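Side-chain contacts in calcium homeostasis modulator 1 (Oryzias latipes, PDB 6LMT), which assembles from eight subunits and probably forms a large-pore channel through the membrane: residues F37-P42 with F124-S129; S75-E80 with Y97-I102; I130-E135 with R175-I180. All blocks are in the same frame, centred on the assembly; numbering follows the deposited sequence.

Interaction 1. Residues F37-P42 with F124-S129; sequences FEFSCP and FLCAFS. With Y01 (cholesterol hemisuccinate), chain J.
Cys41 and Cys126 are joined by a disulfide, their SG atoms 2.0 Å apart, and the other side chains of the contact gather round Cys126. Both cysteines hold SG anti to the backbone N (chi1 -174° for Cys41 and -167° for Cys126), which directs each CB–SG bond at the other segment, toward which CB already points. Seen along the S–S bond, the bridge torsion of 92° sets the two CB–SG bonds nearly perpendicular, close to the 90° usual for disulfides. It links the two backbones where they come nearest, Cys41 CA lying 6.0 Å from Cys126 CA.

Phe39 approaches Cys126 with the rim of its ring: CZ is 3.9 Å from Cys126 CB, which sits in the ring plane. The sulfur lies obliquely, 5.5 Å from Cys126 SG to the Phe39 ring centroid, making a sulfur-aromatic contact. From the proline ring, Pro42 CD meets Cys126 SG at 3.8 Å. Farther along 124-129, Phe128 CE2 stands over the centre of the Phe124 ring, and Phe128 CE1 touches cholesterol hemisuccinate CAD at 3.5 Å.

The bridge thus fastens the loop between helices 21-36 and 48-70 to helix 122-128. Asn48 of helix 48-70 packs on both cysteines, while Tyr51 meets Phe39 edge-to-face. A neighbouring subunit binds some of the loop's polar groups: its Lys178 forms a salt bridge with Glu38 and its Arg175 donates to Cys41 O. Helix 167-202 of the same chain packs against Phe124.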
loop_
_atom_site.group_PDB
_atom_site.type_symbol
_atom_site.label_atom_id
_atom_site.label_comp_id
_atom_site.label_asym_id
_atom_site.label_seq_id
_atom_site.Cartn_x
_atom_site.Cartn_y
_atom_site.Cartn_z
ATOM N N PHE A 37 23.642 3.739 -8.204
ATOM C CA PHE A 37 24.888 4.363 -8.612
ATOM C C PHE A 37 24.655 5.095 -9.917
ATOM O O PHE A 37 24.060 4.546 -10.842
ATOM C CB PHE A 37 25.984 3.311 -8.763
ATOM C CG PHE A 37 27.339 3.880 -8.978
ATOM C CD1 PHE A 37 28.050 4.402 -7.920
ATOM C CD2 PHE A 37 27.899 3.912 -10.235
ATOM C CE1 PHE A 37 29.290 4.938 -8.114
ATOM C CE2 PHE A 37 29.134 4.454 -10.432
ATOM C CZ PHE A 37 29.833 4.960 -9.371
ATOM N N GLU A 38 25.092 6.338 -9.991
ATOM C CA GLU A 38 24.915 7.127 -11.201
ATOM C C GLU A 38 26.217 7.023 -11.977
ATOM O O GLU A 38 27.230 7.598 -11.589
ATOM C CB GLU A 38 24.542 8.567 -10.874
ATOM C CG GLU A 38 23.735 9.273 -11.952
ATOM C CD GLU A 38 24.558 9.994 -13.012
ATOM O OE1 GLU A 38 25.662 10.482 -12.703
ATOM O OE2 GLU A 38 24.088 10.088 -14.167
ATOM N N PHE A 39 26.176 6.265 -13.062
ATOM C CA PHE A 39 27.325 6.035 -13.919
ATOM C C PHE A 39 27.697 7.328 -14.613
ATOM O O PHE A 39 26.878 7.914 -15.319
ATOM C CB PHE A 39 26.964 4.966 -14.947
ATOM C CG PHE A 39 28.124 4.397 -15.680
ATOM C CD1 PHE A 39 28.800 3.310 -15.181
ATOM C CD2 PHE A 39 28.542 4.943 -16.870
ATOM C CE1 PHE A 39 29.859 2.783 -15.864
ATOM C CE2 PHE A 39 29.611 4.431 -17.537
ATOM C CZ PHE A 39 30.274 3.356 -17.026
ATOM N N SER A 40 28.917 7.789 -14.410
ATOM C CA SER A 40 29.362 9.058 -14.978
ATOM C C SER A 40 30.681 8.847 -15.687
ATOM O O SER A 40 31.728 9.164 -15.126
ATOM C CB SER A 40 29.490 10.104 -13.911
ATOM O OG SER A 40 30.073 11.266 -14.443
ATOM N N CYS A 41 30.605 8.362 -16.917
ATOM C CA CYS A 41 31.780 8.165 -17.743
ATOM C C CYS A 41 32.460 9.507 -17.987
ATOM O O CYS A 41 31.768 10.502 -18.217
ATOM C CB CYS A 41 31.363 7.513 -19.061
ATOM S SG CYS A 41 32.651 6.999 -20.202
ATOM N N PRO A 42 33.789 9.589 -17.889
ATOM C CA PRO A 42 34.468 10.874 -18.070
ATOM C C PRO A 42 34.325 11.438 -19.458
ATOM O O PRO A 42 34.333 12.663 -19.608
ATOM C CB PRO A 42 35.933 10.529 -17.795
ATOM C CG PRO A 42 35.910 9.268 -17.146
ATOM C CD PRO A 42 34.744 8.524 -17.583
ATOM N N PHE A 124 31.351 -1.447 -20.532
ATOM C CA PHE A 124 32.013 -1.704 -21.798
ATOM C C PHE A 124 31.880 -0.532 -22.736
ATOM O O PHE A 124 32.765 -0.310 -23.559
ATOM C CB PHE A 124 31.478 -2.947 -22.511
ATOM C CG PHE A 124 32.047 -4.240 -22.032
ATOM C CD1 PHE A 124 32.747 -4.327 -20.856
ATOM C CD2 PHE A 124 32.025 -5.342 -22.864
ATOM C CE1 PHE A 124 33.290 -5.510 -20.457
ATOM C CE2 PHE A 124 32.586 -6.524 -22.470
ATOM C CZ PHE A 124 33.217 -6.604 -21.269
ATOM N N LEU A 125 30.777 0.208 -22.653
ATOM C CA LEU A 125 30.603 1.362 -23.518
ATOM C C LEU A 125 31.596 2.450 -23.174
ATOM O O LEU A 125 32.148 3.094 -24.064
ATOM C CB LEU A 125 29.179 1.881 -23.412
ATOM C CG LEU A 125 28.810 3.053 -24.307
ATOM C CD1 LEU A 125 28.895 2.693 -25.768
ATOM C CD2 LEU A 125 27.444 3.514 -23.951
ATOM N N CYS A 126 31.856 2.649 -21.889
ATOM C CA CYS A 126 32.837 3.636 -21.482
ATOM C C CYS A 126 34.245 3.171 -21.818
ATOM O O CYS A 126 35.006 3.910 -22.436
ATOM C CB CYS A 126 32.670 3.930 -19.990
ATOM S SG CYS A 126 33.535 5.367 -19.359
ATOM N N ALA A 127 34.582 1.925 -21.502
ATOM C CA ALA A 127 35.957 1.467 -21.635
ATOM C C ALA A 127 36.401 1.221 -23.071
ATOM O O ALA A 127 37.595 1.318 -23.355
ATOM C CB ALA A 127 36.156 0.199 -20.833
ATOM N N PHE A 128 35.491 0.914 -23.993
ATOM C CA PHE A 128 35.872 0.385 -25.298
ATOM C C PHE A 128 35.398 1.248 -26.454
ATOM O O PHE A 128 35.454 0.808 -27.596
ATOM C CB PHE A 128 35.331 -1.033 -25.463
ATOM C CG PHE A 128 35.944 -2.016 -24.534
ATOM C CD1 PHE A 128 37.276 -1.938 -24.208
ATOM C CD2 PHE A 128 35.155 -2.927 -23.870
ATOM C CE1 PHE A 128 37.823 -2.807 -23.316
ATOM C CE2 PHE A 128 35.699 -3.789 -22.974
ATOM C CZ PHE A 128 37.038 -3.727 -22.699
ATOM N N SER A 129 34.925 2.457 -26.197
ATOM C CA SER A 129 34.435 3.278 -27.291
ATOM C C SER A 129 35.549 3.930 -28.090
ATOM O O SER A 129 35.314 4.326 -29.229
ATOM C CB SER A 129 33.489 4.349 -26.772
ATOM O OG SER A 129 34.177 5.250 -25.935
HETATM C CAA Y01 J . 36.959 -10.656 -13.477
HETATM C CBA Y01 J . 35.653 -9.966 -13.823
HETATM C CAB Y01 J . 35.434 -8.766 -12.919
HETATM C CAN Y01 J . 35.607 -9.573 -15.299
HETATM C CAJ Y01 J . 36.657 -8.592 -15.750
HETATM C CAO Y01 J . 36.905 -8.661 -17.235
HETATM C CBB Y01 J . 37.913 -7.653 -17.811
HETATM C CAC Y01 J . 39.119 -7.541 -16.882
HETATM C CBE Y01 J . 38.291 -8.063 -19.251
HETATM C CAP Y01 J . 37.053 -8.540 -20.063
HETATM C CAQ Y01 J . 37.140 -7.879 -21.445
HETATM C CBG Y01 J . 38.632 -7.622 -21.585
HETATM C CBI Y01 J . 39.033 -7.070 -20.203
HETATM C CAE Y01 J . 38.501 -5.650 -19.973
HETATM C CAU Y01 J . 40.566 -7.077 -20.200
HETATM C CAS Y01 J . 41.153 -6.231 -21.340
HETATM C CBF Y01 J . 40.642 -6.610 -22.743
HETATM C CBD Y01 J . 39.109 -6.765 -22.746
HETATM C CAK Y01 J . 38.649 -7.328 -24.083
HETATM C CAI Y01 J . 39.196 -6.509 -25.203
HETATM C CAZ Y01 J . 40.227 -5.687 -25.081
HETATM C CAV Y01 J . 40.651 -4.807 -26.234
HETATM C CBH Y01 J . 41.117 -5.609 -23.843
HETATM C CAD Y01 J . 41.096 -4.159 -23.320
HETATM C CAT Y01 J . 42.545 -5.951 -24.327
HETATM C CAR Y01 J . 42.999 -5.089 -25.513
HETATM C CBC Y01 J . 42.049 -5.165 -26.684
HETATM O OAW Y01 J . 42.439 -4.211 -27.715
HETATM C CAY Y01 J . 41.872 -4.302 -28.917
HETATM O OAG Y01 J . 41.305 -5.276 -29.322
HETATM C CAM Y01 J . 42.015 -3.033 -29.707
HETATM C CAL Y01 J . 41.230 -3.031 -31.004
HETATM C CAX Y01 J . 41.361 -1.771 -31.841
HETATM O OAH Y01 J . 42.111 -0.862 -31.432
HETATM O OAF Y01 J . 40.708 -1.702 -32.901
#

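Interaction 2. Residues S75-E80 with Y97-I102; sequences SVLAEE and YMLCSI
Leu77, Met98, Leu99 and Ile102 bring no ring or other flat group into this contact, so neither faces nor edges are at issue; the evidence is one of branches and chain ends. Leu77, the sole residue of 75-80 that touches the other segment, divides its two methyls between different partners. CD1 goes to the thioether of Met98, 3.6 Å from SD, and CD2 lies over the backbone of the second helix, 3.9 Å from Leu99 CA. The same CD2 meets Leu99 CB at 4.0 Å and Ile102 CD1 at 4.1 Å, one turn along from Met98.

The extended chi1 and chi2 of Met98 carry SD to Leu77, and the bend at chi3 (-66°) only turns CE aside; the two side chains slide past each other in opposite directions. The Met98 sulfur also comes within 4.1 Å of Leu77 CB. The contact is wholly apolar and modest, with 164 Å² buried over both sides, in keeping with short-segment axes 11.0 Å apart and directions 150° apart, close to antiparallel.

Helices 74-82 and 92-105, joined by a short connection, are thereby packed as an antiparallel pair. Leu95, a turn earlier on helix 92-105, extends the apolar surface under Leu77. On the Met98 side the long helix 210-258 closes in, its Trp217 touching both Met98 and Val76, and near Ile102 lies Asn71, just beyond helix 48-70.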
loop_
_atom_site.group_PDB
_atom_site.type_symbol
_atom_site.label_atom_id
_atom_site.label_comp_id
_atom_site.label_asym_id
_atom_site.label_seq_id
_atom_site.Cartn_x
_atom_site.Cartn_y
_atom_site.Cartn_z
ATOM N N SER A 75 36.664 -13.685 13.122
ATOM C CA SER A 75 37.512 -13.377 14.261
ATOM C C SER A 75 37.876 -14.637 15.017
ATOM O O SER A 75 38.989 -14.752 15.537
ATOM C CB SER A 75 36.810 -12.387 15.181
ATOM O OG SER A 75 35.645 -12.961 15.735
ATOM N N VAL A 76 36.951 -15.597 15.072
ATOM C CA VAL A 76 37.209 -16.852 15.762
ATOM C C VAL A 76 38.175 -17.701 14.949
ATOM O O VAL A 76 39.047 -18.384 15.500
ATOM C CB VAL A 76 35.883 -17.585 16.023
ATOM C CG1 VAL A 76 36.101 -18.756 16.933
ATOM C CG2 VAL A 76 34.862 -16.643 16.606
ATOM N N LEU A 77 38.061 -17.636 13.626
ATOM C CA LEU A 77 39.012 -18.305 12.750
ATOM C C LEU A 77 40.379 -17.631 12.785
ATOM O O LEU A 77 41.408 -18.310 12.720
ATOM C CB LEU A 77 38.447 -18.345 11.332
ATOM C CG LEU A 77 39.299 -18.862 10.182
ATOM C CD1 LEU A 77 39.795 -20.248 10.450
ATOM C CD2 LEU A 77 38.476 -18.837 8.927
ATOM N N ALA A 78 40.414 -16.301 12.878
ATOM C CA ALA A 78 41.697 -15.614 12.986
ATOM C C ALA A 78 42.355 -15.877 14.329
ATOM O O ALA A 78 43.588 -15.888 14.419
ATOM C CB ALA A 78 41.524 -14.116 12.776
ATOM N N GLU A 79 41.547 -16.089 15.371
ATOM C CA GLU A 79 42.066 -16.488 16.674
ATOM C C GLU A 79 42.755 -17.843 16.601
ATOM O O GLU A 79 43.851 -18.020 17.139
ATOM C CB GLU A 79 40.930 -16.522 17.694
ATOM C CG GLU A 79 41.336 -17.035 19.061
ATOM C CD GLU A 79 42.235 -16.083 19.804
ATOM O OE1 GLU A 79 42.087 -14.865 19.608
ATOM O OE2 GLU A 79 43.104 -16.546 20.571
ATOM N N GLU A 80 42.134 -18.806 15.920
ATOM C CA GLU A 80 42.700 -20.146 15.831
ATOM C C GLU A 80 43.954 -20.196 14.976
ATOM O O GLU A 80 44.863 -20.975 15.268
ATOM C CB GLU A 80 41.668 -21.114 15.263
ATOM C CG GLU A 80 40.471 -21.303 16.148
ATOM C CD GLU A 80 40.812 -22.013 17.423
ATOM O OE1 GLU A 80 41.697 -22.891 17.393
ATOM O OE2 GLU A 80 40.198 -21.689 18.459
ATOM N N TYR A 97 38.441 -25.788 5.763
ATOM C CA TYR A 97 37.070 -25.912 5.293
ATOM C C TYR A 97 36.251 -24.704 5.705
ATOM O O TYR A 97 35.383 -24.244 4.958
ATOM C CB TYR A 97 36.432 -27.188 5.831
ATOM C CG TYR A 97 35.097 -27.407 5.215
ATOM C CD1 TYR A 97 35.014 -27.862 3.918
ATOM C CD2 TYR A 97 33.925 -27.106 5.891
ATOM C CE1 TYR A 97 33.820 -28.036 3.320
ATOM C CE2 TYR A 97 32.712 -27.276 5.287
ATOM C CZ TYR A 97 32.673 -27.746 3.997
ATOM O OH TYR A 97 31.493 -27.940 3.337
ATOM N N MET A 98 36.530 -24.182 6.889
ATOM C CA MET A 98 35.839 -23.022 7.429
ATOM C C MET A 98 36.126 -21.771 6.614
ATOM O O MET A 98 35.216 -20.994 6.311
ATOM C CB MET A 98 36.324 -22.859 8.849
ATOM C CG MET A 98 35.667 -21.928 9.735
ATOM S SD MET A 98 36.782 -22.107 11.135
ATOM C CE MET A 98 36.496 -23.793 11.643
ATOM N N LEU A 99 37.397 -21.567 6.268
ATOM C CA LEU A 99 37.798 -20.455 5.420
ATOM C C LEU A 99 37.187 -20.563 4.032
ATOM O O LEU A 99 36.778 -19.554 3.450
ATOM C CB LEU A 99 39.317 -20.418 5.332
ATOM C CG LEU A 99 39.980 -19.370 4.456
ATOM C CD1 LEU A 99 39.669 -17.974 4.939
ATOM C CD2 LEU A 99 41.458 -19.614 4.455
ATOM N N CYS A 100 37.102 -21.778 3.497
ATOM C CA CYS A 100 36.497 -21.976 2.191
ATOM C C CYS A 100 34.996 -21.722 2.221
ATOM O O CYS A 100 34.432 -21.257 1.232
ATOM C CB CYS A 100 36.806 -23.387 1.700
ATOM S SG CYS A 100 36.248 -23.752 0.039
ATOM N N SER A 101 34.345 -21.992 3.350
ATOM C CA SER A 101 32.918 -21.722 3.487
ATOM C C SER A 101 32.623 -20.229 3.506
ATOM O O SER A 101 31.664 -19.773 2.878
ATOM C CB SER A 101 32.401 -22.371 4.764
ATOM O OG SER A 101 31.070 -21.986 5.028
ATOM N N ILE A 102 33.433 -19.460 4.231
ATOM C CA ILE A 102 33.250 -18.016 4.299
ATOM C C ILE A 102 33.552 -17.373 2.952
ATOM O O ILE A 102 32.852 -16.454 2.518
ATOM C CB ILE A 102 34.135 -17.438 5.417
ATOM C CG1 ILE A 102 33.741 -18.022 6.762
ATOM C CG2 ILE A 102 33.992 -15.961 5.507
ATOM C CD1 ILE A 102 34.702 -17.676 7.867
#

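Interaction 3. Residues I130-E135 with R175-I180; sequences INLDIE and RYIKCI. With Y01 (cholesterol hemisuccinate), chain J.
Leu132 and Ile177 mark the nearest backbone approach between the two segments, and their CA atoms are still 9.1 Å apart, so side chains alone span the gap. Segment 175-180 is regular helix, whereas 130-135 is loop until a 3-10 turn starts at Ile134. Leu132 itself has polyproline-II-like backbone angles.

The CA–CB bond of Leu132 does not aim at the helix, yet its end swings closer: with CG anti to the carbonyl carbon, chi1 -74°, the methyls are carried to the helix surface. Leu132 and Ile177 meet tip to tip, and Ile177 CD1 fits between the branches, 3.8 Å from Leu132 CD1 and equally 3.8 Å from Leu132 CD2. Toward Tyr176 the encounter is different in kind. Leu132 CD2 lies in the ring plane at the rim, 4.0 Å from Tyr176 CD2 and 4.1 Å from Tyr176 CE2, as the two side chains pass in opposite directions. One face of that ring is covered instead from within the helix, by Ile180 CD1, which stands 3.6 Å above the Tyr176 ring plane and offset toward its rim.

Phe137 packs on both Leu132 and Tyr176, and Met44 of a neighbouring subunit also touches Tyr176. Next to Leu132, Asn131 borders the hemisuccinate end of a bound sterol, with Asn131 OD1 3.7 Å from ligand OAH, too long to count as a hydrogen bond. This is apolar loop-on-helix packing, which seats the segment following helix 122-128 on helix 167-202 beside a cholesterol hemisuccinate site that includes Asn131.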
loop_
_atom_site.group_PDB
_atom_site.type_symbol
_atom_site.label_atom_id
_atom_site.label_comp_id
_atom_site.label_asym_id
_atom_site.label_seq_id
_atom_site.Cartn_x
_atom_site.Cartn_y
_atom_site.Cartn_z
ATOM N N ILE A 130 36.753 4.057 -27.534
ATOM C CA ILE A 130 37.874 4.525 -28.341
ATOM C C ILE A 130 38.497 3.410 -29.157
ATOM O O ILE A 130 39.358 3.677 -29.997
ATOM C CB ILE A 130 38.993 5.169 -27.503
ATOM C CG1 ILE A 130 39.573 4.162 -26.530
ATOM C CG2 ILE A 130 38.496 6.373 -26.767
ATOM C CD1 ILE A 130 40.824 4.630 -25.893
ATOM N N ASN A 131 38.100 2.171 -28.917
ATOM C CA ASN A 131 38.550 1.022 -29.679
ATOM C C ASN A 131 37.643 0.720 -30.850
ATOM O O ASN A 131 37.847 -0.286 -31.526
ATOM C CB ASN A 131 38.637 -0.203 -28.778
ATOM C CG ASN A 131 39.748 -0.107 -27.781
ATOM O OD1 ASN A 131 40.850 0.304 -28.109
ATOM N ND2 ASN A 131 39.462 -0.469 -26.550
ATOM N N LEU A 132 36.651 1.556 -31.104
ATOM C CA LEU A 132 35.722 1.306 -32.183
ATOM C C LEU A 132 36.342 1.623 -33.527
ATOM O O LEU A 132 37.349 2.322 -33.635
ATOM C CB LEU A 132 34.450 2.119 -32.014
ATOM C CG LEU A 132 33.509 1.617 -30.936
ATOM C CD1 LEU A 132 32.413 2.600 -30.753
ATOM C CD2 LEU A 132 32.951 0.299 -31.355
ATOM N N ASP A 133 35.725 1.073 -34.558
ATOM C CA ASP A 133 36.067 1.324 -35.952
ATOM C C ASP A 133 34.823 1.977 -36.531
ATOM O O ASP A 133 33.876 1.284 -36.906
ATOM C CB ASP A 133 36.422 0.025 -36.657
ATOM C CG ASP A 133 37.075 0.241 -37.986
ATOM O OD1 ASP A 133 37.295 1.405 -38.361
ATOM O OD2 ASP A 133 37.371 -0.762 -38.665
ATOM N N ILE A 134 34.810 3.309 -36.597
ATOM C CA ILE A 134 33.544 4.031 -36.692
ATOM C C ILE A 134 32.935 3.995 -38.085
ATOM O O ILE A 134 31.791 4.429 -38.271
ATOM C CB ILE A 134 33.789 5.459 -36.172
ATOM C CG1 ILE A 134 32.502 6.055 -35.605
ATOM C CG2 ILE A 134 34.343 6.331 -37.262
ATOM C CD1 ILE A 134 31.983 5.292 -34.410
ATOM N N GLU A 135 33.645 3.435 -39.065
ATOM C CA GLU A 135 33.106 3.296 -40.409
ATOM C C GLU A 135 32.032 2.223 -40.509
ATOM O O GLU A 135 31.361 2.134 -41.541
ATOM C CB GLU A 135 34.236 2.994 -41.386
ATOM C CG GLU A 135 35.091 4.196 -41.723
ATOM C CD GLU A 135 36.155 4.512 -40.688
ATOM O OE1 GLU A 135 36.300 3.753 -39.711
ATOM O OE2 GLU A 135 36.848 5.538 -40.859
ATOM N N ARG A 175 24.571 0.018 -29.388
ATOM C CA ARG A 175 23.943 -1.290 -29.520
ATOM C C ARG A 175 24.944 -2.389 -29.798
ATOM O O ARG A 175 24.762 -3.514 -29.332
ATOM C CB ARG A 175 22.906 -1.268 -30.623
ATOM C CG ARG A 175 21.636 -0.664 -30.206
ATOM C CD ARG A 175 20.713 -0.680 -31.334
ATOM N NE ARG A 175 19.387 -0.237 -30.956
ATOM C CZ ARG A 175 18.435 -1.044 -30.506
ATOM N NH1 ARG A 175 18.662 -2.333 -30.392
ATOM N NH2 ARG A 175 17.250 -0.563 -30.199
ATOM N N TYR A 176 25.989 -2.081 -30.552
ATOM C CA TYR A 176 27.031 -3.054 -30.830
ATOM C C TYR A 176 27.813 -3.421 -29.580
ATOM O O TYR A 176 28.082 -4.598 -29.339
ATOM C CB TYR A 176 27.940 -2.496 -31.915
ATOM C CG TYR A 176 29.184 -3.279 -32.175
ATOM C CD1 TYR A 176 29.131 -4.544 -32.714
ATOM C CD2 TYR A 176 30.419 -2.728 -31.925
ATOM C CE1 TYR A 176 30.262 -5.248 -32.968
ATOM C CE2 TYR A 176 31.558 -3.423 -32.180
ATOM C CZ TYR A 176 31.473 -4.684 -32.705
ATOM O OH TYR A 176 32.613 -5.391 -32.960
ATOM N N ILE A 177 28.172 -2.439 -28.763
ATOM C CA ILE A 177 28.964 -2.732 -27.577
ATOM C C ILE A 177 28.110 -3.349 -26.478
ATOM O O ILE A 177 28.572 -4.237 -25.763
ATOM C CB ILE A 177 29.700 -1.458 -27.129
ATOM C CG1 ILE A 177 30.735 -1.071 -28.175
ATOM C CG2 ILE A 177 30.425 -1.646 -25.846
ATOM C CD1 ILE A 177 31.357 0.267 -27.936
ATOM N N LYS A 178 26.850 -2.947 -26.355
ATOM C CA LYS A 178 25.985 -3.542 -25.349
ATOM C C LYS A 178 25.646 -4.989 -25.679
ATOM O O LYS A 178 25.474 -5.802 -24.770
ATOM C CB LYS A 178 24.725 -2.704 -25.190
ATOM C CG LYS A 178 23.841 -3.155 -24.076
ATOM C CD LYS A 178 22.699 -2.247 -23.830
ATOM C CE LYS A 178 21.858 -2.798 -22.716
ATOM N NZ LYS A 178 20.766 -1.871 -22.392
ATOM N N CYS A 179 25.599 -5.333 -26.962
ATOM C CA CYS A 179 25.467 -6.721 -27.380
ATOM C C CYS A 179 26.654 -7.570 -26.942
ATOM O O CYS A 179 26.468 -8.682 -26.438
ATOM C CB CYS A 179 25.303 -6.777 -28.895
ATOM S SG CYS A 179 25.461 -8.388 -29.582
ATOM N N ILE A 180 27.874 -7.075 -27.140
ATOM C CA ILE A 180 29.069 -7.808 -26.737
ATOM C C ILE A 180 29.157 -7.906 -25.220
ATOM O O ILE A 180 29.594 -8.920 -24.672
ATOM C CB ILE A 180 30.311 -7.135 -27.349
ATOM C CG1 ILE A 180 30.268 -7.240 -28.859
ATOM C CG2 ILE A 180 31.609 -7.718 -26.837
ATOM C CD1 ILE A 180 31.307 -6.439 -29.513
HETATM C CAA Y01 J . 36.959 -10.656 -13.477
HETATM C CBA Y01 J . 35.653 -9.966 -13.823
HETATM C CAB Y01 J . 35.434 -8.766 -12.919
HETATM C CAN Y01 J . 35.607 -9.573 -15.299
HETATM C CAJ Y01 J . 36.657 -8.592 -15.750
HETATM C CAO Y01 J . 36.905 -8.661 -17.235
HETATM C CBB Y01 J . 37.913 -7.653 -17.811
HETATM C CAC Y01 J . 39.119 -7.541 -16.882
HETATM C CBE Y01 J . 38.291 -8.063 -19.251
HETATM C CAP Y01 J . 37.053 -8.540 -20.063
HETATM C CAQ Y01 J . 37.140 -7.879 -21.445
HETATM C CBG Y01 J . 38.632 -7.622 -21.585
HETATM C CBI Y01 J . 39.033 -7.070 -20.203
HETATM C CAE Y01 J . 38.501 -5.650 -19.973
HETATM C CAU Y01 J . 40.566 -7.077 -20.200
HETATM C CAS Y01 J . 41.153 -6.231 -21.340
HETATM C CBF Y01 J . 40.642 -6.610 -22.743
HETATM C CBD Y01 J . 39.109 -6.765 -22.746
HETATM C CAK Y01 J . 38.649 -7.328 -24.083
HETATM C CAI Y01 J . 39.196 -6.509 -25.203
HETATM C CAZ Y01 J . 40.227 -5.687 -25.081
HETATM C CAV Y01 J . 40.651 -4.807 -26.234
HETATM C CBH Y01 J . 41.117 -5.609 -23.843
HETATM C CAD Y01 J . 41.096 -4.159 -23.320
HETATM C CAT Y01 J . 42.545 -5.951 -24.327
HETATM C CAR Y01 J . 42.999 -5.089 -25.513
HETATM C CBC Y01 J . 42.049 -5.165 -26.684
HETATM O OAW Y01 J . 42.439 -4.211 -27.715
HETATM C CAY Y01 J . 41.872 -4.302 -28.917
HETATM O OAG Y01 J . 41.305 -5.276 -29.322
HETATM C CAM Y01 J . 42.015 -3.033 -29.707
HETATM C CAL Y01 J . 41.230 -3.031 -31.004
HETATM C CAX Y01 J . 41.361 -1.771 -31.841
HETATM O OAH Y01 J . 42.111 -0.862 -31.432
HETATM O OAF Y01 J . 40.708 -1.702 -32.901
#

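In the fold
From the N terminus, the chain leaves helix 21-36 into 37-42, and interaction 1 closes a mostly helical loop when 124-129 returns to it. Interaction 2 is nested inside that loop, closing the much shorter connection between helices 74-82 and 92-105. The two lie on opposite sides of the chain's centre, their own centres 38 Å apart. Interaction 3 follows in series: 130-135 continues directly from 124-129 and meets helix 167-202. Interactions 1 and 3 touch, Ile177 packing on the Phe124–Leu125 backbone, and both border one bound sterol. Together they gather the 37-42 loop, helix 122-128 and helix 167-202 into one region, distant from interaction 2.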